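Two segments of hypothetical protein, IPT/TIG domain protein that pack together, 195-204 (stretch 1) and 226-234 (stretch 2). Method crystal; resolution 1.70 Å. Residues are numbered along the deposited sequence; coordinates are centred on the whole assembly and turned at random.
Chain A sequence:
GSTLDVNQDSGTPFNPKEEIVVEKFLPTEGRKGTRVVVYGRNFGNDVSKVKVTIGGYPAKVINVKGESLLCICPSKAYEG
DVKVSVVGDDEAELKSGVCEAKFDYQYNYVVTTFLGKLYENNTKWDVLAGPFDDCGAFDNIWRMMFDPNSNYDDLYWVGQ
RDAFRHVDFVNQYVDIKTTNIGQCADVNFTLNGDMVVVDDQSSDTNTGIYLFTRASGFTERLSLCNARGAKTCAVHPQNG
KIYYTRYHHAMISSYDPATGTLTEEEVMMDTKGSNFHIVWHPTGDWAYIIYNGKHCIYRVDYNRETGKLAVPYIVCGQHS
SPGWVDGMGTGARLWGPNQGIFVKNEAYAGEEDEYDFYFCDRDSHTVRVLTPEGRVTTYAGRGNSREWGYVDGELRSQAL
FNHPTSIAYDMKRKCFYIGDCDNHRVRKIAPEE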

HETATM    1  N   MSE A 195      -6.581   5.800  18.737  1.00 17.43           N
HETATM    2  CA  MSE A 195      -5.807   4.639  18.282  1.00 16.71           C
HETATM    3  C   MSE A 195      -6.059   3.433  19.183  1.00 16.73           C
HETATM    4  O   MSE A 195      -5.897   3.540  20.373  1.00 20.25           O
HETATM    5  CB  MSE A 195      -4.322   4.984  18.315  1.00 18.70           C
HETATM    6  CG  MSE A 195      -3.415   3.918  17.749  1.00 18.98           C
HETATM    7 SE   MSE A 195      -1.546   4.380  18.164  0.75 23.04          SE
HETATM    8  CE  MSE A 195      -1.339   5.818  16.881  1.00 26.78           C
ATOM      9  N   VAL A 196      -6.438   2.301  18.598  1.00 15.25           N
ATOM     10  CA  VAL A 196      -6.654   1.045  19.315  1.00 16.38           C
ATOM     11  C   VAL A 196      -5.433   0.165  19.131  1.00 14.75           C
ATOM     12  O   VAL A 196      -4.905   0.060  18.024  1.00 16.04           O
ATOM     13  CB  VAL A 196      -7.886   0.291  18.733  1.00 17.55           C
ATOM     14  CG1 VAL A 196      -8.231  -0.944  19.560  1.00 20.95           C
ATOM     15  CG2 VAL A 196      -9.080   1.222  18.646  1.00 23.19           C
ATOM     16  N   VAL A 197      -4.948  -0.431  20.214  1.00 14.68           N
ATOM     17  CA  VAL A 197      -3.837  -1.376  20.139  1.00 14.15           C
ATOM     18  C   VAL A 197      -4.188  -2.617  20.963  1.00 15.13           C
ATOM     19  O   VAL A 197      -4.599  -2.515  22.136  1.00 14.92           O
ATOM     20  CB  VAL A 197      -2.529  -0.775  20.678  1.00 15.60           C
ATOM     21  CG1 VAL A 197      -1.399  -1.798  20.585  1.00 16.32           C
ATOM     22  CG2 VAL A 197      -2.152   0.509  19.933  1.00 17.03           C
ATOM     23  N   VAL A 198      -4.016  -3.779  20.352  1.00 13.96           N
ATOM     24  CA  VAL A 198      -4.278  -5.042  21.018  1.00 13.98           C
ATOM     25  C   VAL A 198      -3.016  -5.524  21.702  1.00 14.12           C
ATOM     26  O   VAL A 198      -1.951  -5.520  21.094  1.00 15.07           O
ATOM     27  CB  VAL A 198      -4.787  -6.103  20.012  1.00 14.48           C
ATOM     28  CG1 VAL A 198      -4.861  -7.493  20.681  1.00 13.53           C
ATOM     29  CG2 VAL A 198      -6.154  -5.678  19.509  1.00 16.34           C
ATOM     30  N   ASP A 199      -3.122  -5.939  22.966  1.00 14.65           N
ATOM     31  CA  ASP A 199      -2.031  -6.602  23.688  1.00 14.99           C
ATOM     32  C   ASP A 199      -2.389  -8.085  23.767  1.00 16.87           C
ATOM     33  O   ASP A 199      -3.405  -8.427  24.361  1.00 18.39           O
ATOM     34  CB  ASP A 199      -1.921  -6.047  25.095  1.00 15.59           C
ATOM     35  CG  ASP A 199      -0.717  -6.592  25.887  1.00 18.03           C
ATOM     36  OD1 ASP A 199       0.200  -7.249  25.309  1.00 18.69           O
ATOM     37  OD2 ASP A 199      -0.658  -6.286  27.113  1.00 19.95           O
ATOM     38  N   ASP A 200      -1.565  -8.940  23.170  1.00 15.34           N
ATOM     39  CA  ASP A 200      -1.750 -10.396  23.235  1.00 16.60           C
ATOM     40  C   ASP A 200      -1.040 -10.907  24.485  1.00 17.78           C
ATOM     41  O   ASP A 200       0.199 -11.013  24.505  1.00 17.66           O
ATOM     42  CB  ASP A 200      -1.188 -11.052  21.969  1.00 16.83           C
ATOM     43  CG  ASP A 200      -1.249 -12.586  22.007  1.00 17.30           C
ATOM     44  OD1 ASP A 200      -1.829 -13.184  22.947  1.00 17.84           O
ATOM     45  OD2 ASP A 200      -0.675 -13.187  21.084  1.00 20.69           O
ATOM     46  N   GLN A 201      -1.812 -11.156  25.543  1.00 16.90           N
ATOM     47  CA  GLN A 201      -1.247 -11.527  26.842  1.00 15.94           C
ATOM     48  C   GLN A 201      -2.097 -12.610  27.508  1.00 18.02           C
ATOM     49  O   GLN A 201      -3.249 -12.822  27.156  1.00 17.05           O
ATOM     50  CB  GLN A 201      -1.053 -10.301  27.747  1.00 17.52           C
ATOM     51  CG  GLN A 201      -2.324  -9.502  28.042  1.00 17.18           C
ATOM     52  CD  GLN A 201      -3.207 -10.185  29.071  1.00 17.10           C
ATOM     53  OE1 GLN A 201      -2.716 -10.743  30.068  1.00 19.12           O
ATOM     54  NE2 GLN A 201      -4.522 -10.135  28.851  1.00 16.70           N
ATOM     55  N   SER A 202      -1.516 -13.280  28.489  1.00 17.46           N
ATOM     56  CA  SER A 202      -2.030 -14.587  28.924  1.00 18.78           C
ATOM     57  C   SER A 202      -2.984 -14.609  30.113  1.00 19.42           C
ATOM     58  O   SER A 202      -3.293 -15.705  30.629  1.00 20.51           O
ATOM     59  CB  SER A 202      -0.846 -15.521  29.174  1.00 19.67           C
ATOM     60  OG  SER A 202      -0.074 -15.125  30.291  1.00 20.59           O
ATOM     61  N   SER A 203      -3.487 -13.447  30.541  1.00 18.07           N
ATOM     62  CA  SER A 203      -4.407 -13.366  31.680  1.00 19.32           C
ATOM     63  C   SER A 203      -5.808 -12.893  31.278  1.00 20.34           C
ATOM     64  O   SER A 203      -5.958 -11.859  30.624  1.00 21.53           O
ATOM     65  CB  SER A 203      -3.868 -12.422  32.755  1.00 20.78           C
ATOM     66  OG  SER A 203      -4.850 -12.233  33.762  1.00 20.07           O
ATOM     67  N   ASP A 204      -6.827 -13.638  31.705  1.00 20.07           N
ATOM     68  CA  ASP A 204      -8.227 -13.228  31.502  1.00 21.41           C
ATOM     69  C   ASP A 204      -8.598 -11.990  32.302  1.00 20.14           C
ATOM     70  O   ASP A 204      -9.597 -11.358  32.003  1.00 21.36           O
ATOM     71  CB  ASP A 204      -9.202 -14.356  31.873  1.00 25.24           C
ATOM     72  CG  ASP A 204      -9.164 -15.516  30.899  1.00 27.69           C
ATOM     73  OD1 ASP A 204      -9.389 -15.295  29.692  1.00 24.76           O
ATOM     74  OD2 ASP A 204      -8.921 -16.665  31.345  1.00 33.86           O
ATOM     75  N   ASN A 226     -10.657  -6.265  29.186  1.00 18.40           N
ATOM     76  CA  ASN A 226      -9.839  -7.446  29.397  1.00 17.50           C
ATOM     77  C   ASN A 226     -10.068  -8.462  28.301  1.00 18.17           C
ATOM     78  O   ASN A 226     -11.196  -8.654  27.822  1.00 20.04           O
ATOM     79  CB  ASN A 226     -10.184  -8.118  30.727  1.00 18.36           C
ATOM     80  CG  ASN A 226      -9.897  -7.251  31.921  1.00 20.69           C
ATOM     81  OD1 ASN A 226      -9.089  -6.313  31.863  1.00 20.28           O
ATOM     82  ND2 ASN A 226     -10.559  -7.565  33.035  1.00 21.15           N
ATOM     83  N   ALA A 227      -8.995  -9.127  27.888  1.00 16.32           N
ATOM     84  CA  ALA A 227      -9.114 -10.180  26.895  1.00 16.04           C
ATOM     85  C   ALA A 227      -7.771 -10.880  26.903  1.00 18.59           C
ATOM     86  O   ALA A 227      -6.737 -10.245  26.769  1.00 17.68           O
ATOM     87  CB  ALA A 227      -9.395  -9.612  25.515  1.00 15.31           C
ATOM     88  N   ARG A 228      -7.822 -12.187  27.086  1.00 16.87           N
ATOM     89  CA  ARG A 228      -6.661 -13.026  27.024  1.00 16.39           C
ATOM     90  C   ARG A 228      -6.425 -13.540  25.619  1.00 14.40           C
ATOM     91  O   ARG A 228      -7.349 -13.991  24.926  1.00 14.20           O
ATOM     92  CB  ARG A 228      -6.885 -14.184  27.985  1.00 16.67           C
ATOM     93  CG  ARG A 228      -5.836 -15.264  27.910  1.00 17.59           C
ATOM     94  CD  ARG A 228      -6.095 -16.274  28.994  1.00 20.87           C
ATOM     95  NE  ARG A 228      -5.135 -17.356  28.897  1.00 21.34           N
ATOM     96  CZ  ARG A 228      -4.984 -18.286  29.833  1.00 26.86           C
ATOM     97  NH1 ARG A 228      -5.749 -18.278  30.924  1.00 30.95           N
ATOM     98  NH2 ARG A 228      -4.084 -19.252  29.670  1.00 27.65           N
ATOM     99  N   GLY A 229      -5.162 -13.537  25.193  1.00 13.86           N
ATOM    100  CA  GLY A 229      -4.797 -14.039  23.868  1.00 12.97           C
ATOM    101  C   GLY A 229      -5.455 -13.352  22.690  1.00 13.41           C
ATOM    102  O   GLY A 229      -5.748 -14.007  21.668  1.00 12.40           O
ATOM    103  N   ALA A 230      -5.686 -12.050  22.814  1.00 13.67           N
ATOM    104  CA  ALA A 230      -6.304 -11.284  21.734  1.00 16.54           C
ATOM    105  C   ALA A 230      -5.354 -11.079  20.572  1.00 15.19           C
ATOM    106  O   ALA A 230      -4.146 -10.808  20.777  1.00 16.34           O
ATOM    107  CB  ALA A 230      -6.862  -9.946  22.252  1.00 15.53           C
ATOM    108  N   LYS A 231      -5.905 -11.155  19.347  1.00 15.10           N
ATOM    109  CA  LYS A 231      -5.097 -11.188  18.123  1.00 16.05           C
ATOM    110  C   LYS A 231      -5.307 -10.070  17.096  1.00 15.36           C
ATOM    111  O   LYS A 231      -4.429  -9.809  16.277  1.00 17.48           O
ATOM    112  CB  LYS A 231      -5.346 -12.510  17.389  1.00 16.71           C
ATOM    113  CG  LYS A 231      -4.988 -13.757  18.174  1.00 19.25           C
ATOM    114  CD  LYS A 231      -3.526 -13.772  18.579  1.00 20.66           C
ATOM    115  CE  LYS A 231      -3.095 -15.115  19.149  1.00 17.85           C
ATOM    116  NZ  LYS A 231      -1.612 -15.149  19.265  1.00 18.17           N
ATOM    117  N   THR A 232      -6.463  -9.436  17.124  1.00 14.20           N
ATOM    118  CA  THR A 232      -6.877  -8.535  16.043  1.00 14.88           C
ATOM    119  C   THR A 232      -7.918  -7.556  16.558  1.00 16.04           C
ATOM    120  O   THR A 232      -8.577  -7.820  17.564  1.00 15.67           O
ATOM    121  CB  THR A 232      -7.385  -9.325  14.797  1.00 17.69           C
ATOM    122  OG1 THR A 232      -7.591  -8.443  13.677  1.00 18.78           O
ATOM    123  CG2 THR A 232      -8.665 -10.093  15.077  1.00 16.43           C
ATOM    124  N   CYS A 233      -8.013  -6.398  15.908  1.00 17.10           N
ATOM    125  CA  CYS A 233      -8.990  -5.349  16.272  1.00 17.73           C
ATOM    126  C   CYS A 233      -9.531  -4.682  14.999  1.00 21.82           C
ATOM    127  O   CYS A 233      -8.896  -3.806  14.418  1.00 29.73           O
ATOM    128  CB  CYS A 233      -8.395  -4.289  17.207  1.00 17.90           C
ATOM    129  SG  CYS A 233      -6.840  -3.507  16.708  1.00 21.30           S
ATOM    130  N   ALA A 234     -10.712  -5.100  14.584  1.00 15.48           N
ATOM    131  CA  ALA A 234     -11.311  -4.612  13.352  1.00 15.28           C
ATOM    132  C   ALA A 234     -12.481  -3.702  13.703  1.00 14.64           C
ATOM    133  O   ALA A 234     -13.486  -4.148  14.259  1.00 16.88           O
ATOM    134  CB  ALA A 234     -11.774  -5.776  12.500  1.00 15.68           C
TER
HETATM  135  O   HOH W   1      -4.630 -10.488  25.125  1.00 13.58           O
HETATM  136  O   HOH W   2      -6.395 -16.076  32.958  1.00 26.99           O

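The contact changes character along its length, from a small apolar patch at the strand end to a polar loop with a bridging water beyond it. In strand 195-199 alternate side chains face the partner: V196 and V198 point toward it, while V197 and D199 point away. V198 does most of the apolar work. With chi1 t, V198 places CG1 3.5 Å from A230 CB and CG2 3.5 Å from C233 CB. V198 CG1 also sits 3.4 Å from A230 O, a carbonyl buried without a polar partner. C233, chi1 p, points toward the strand and places SG 4.1 Å from V196 CG1.

Past the strand, bonding to the backbone takes over. G229 N donates to Q201 O at 2.8 Å, nearly straight, and G229 has a positive phi that favours glycine. Q201 starts away from the partner, but chi1 p and chi2 p fold its amide back. Q201 OE1 accepts from S203 N (2.9 Å), while Q201 NE2 donates to S203 O (2.9 Å) and, weakly, to A227 O (3.0 Å). One amide thus braces its own loop and reaches across. Water 1 fills the gap between the backbones, accepting from Q201 N (2.9 Å) and A230 N (3.0 Å).

Charged side chains flank this region. D200, chi1 t, brings OD2 within 2.8 Å of K231 NZ in a hydrogen-bonded salt bridge; K231 leaves its backbone pointing away, and two m rotamers turn the chain before its extended end reaches the aspartate. R228 is extended throughout, chi1 to chi3 all t, and lies against the 202-204 loop. The salt bridge from R228 NH1 to D204 OD2 is longer, 3.6 Å, and water 2 donates to D204 OD2 and accepts weakly from R228 NH1. Together the stretches bury 653 Å².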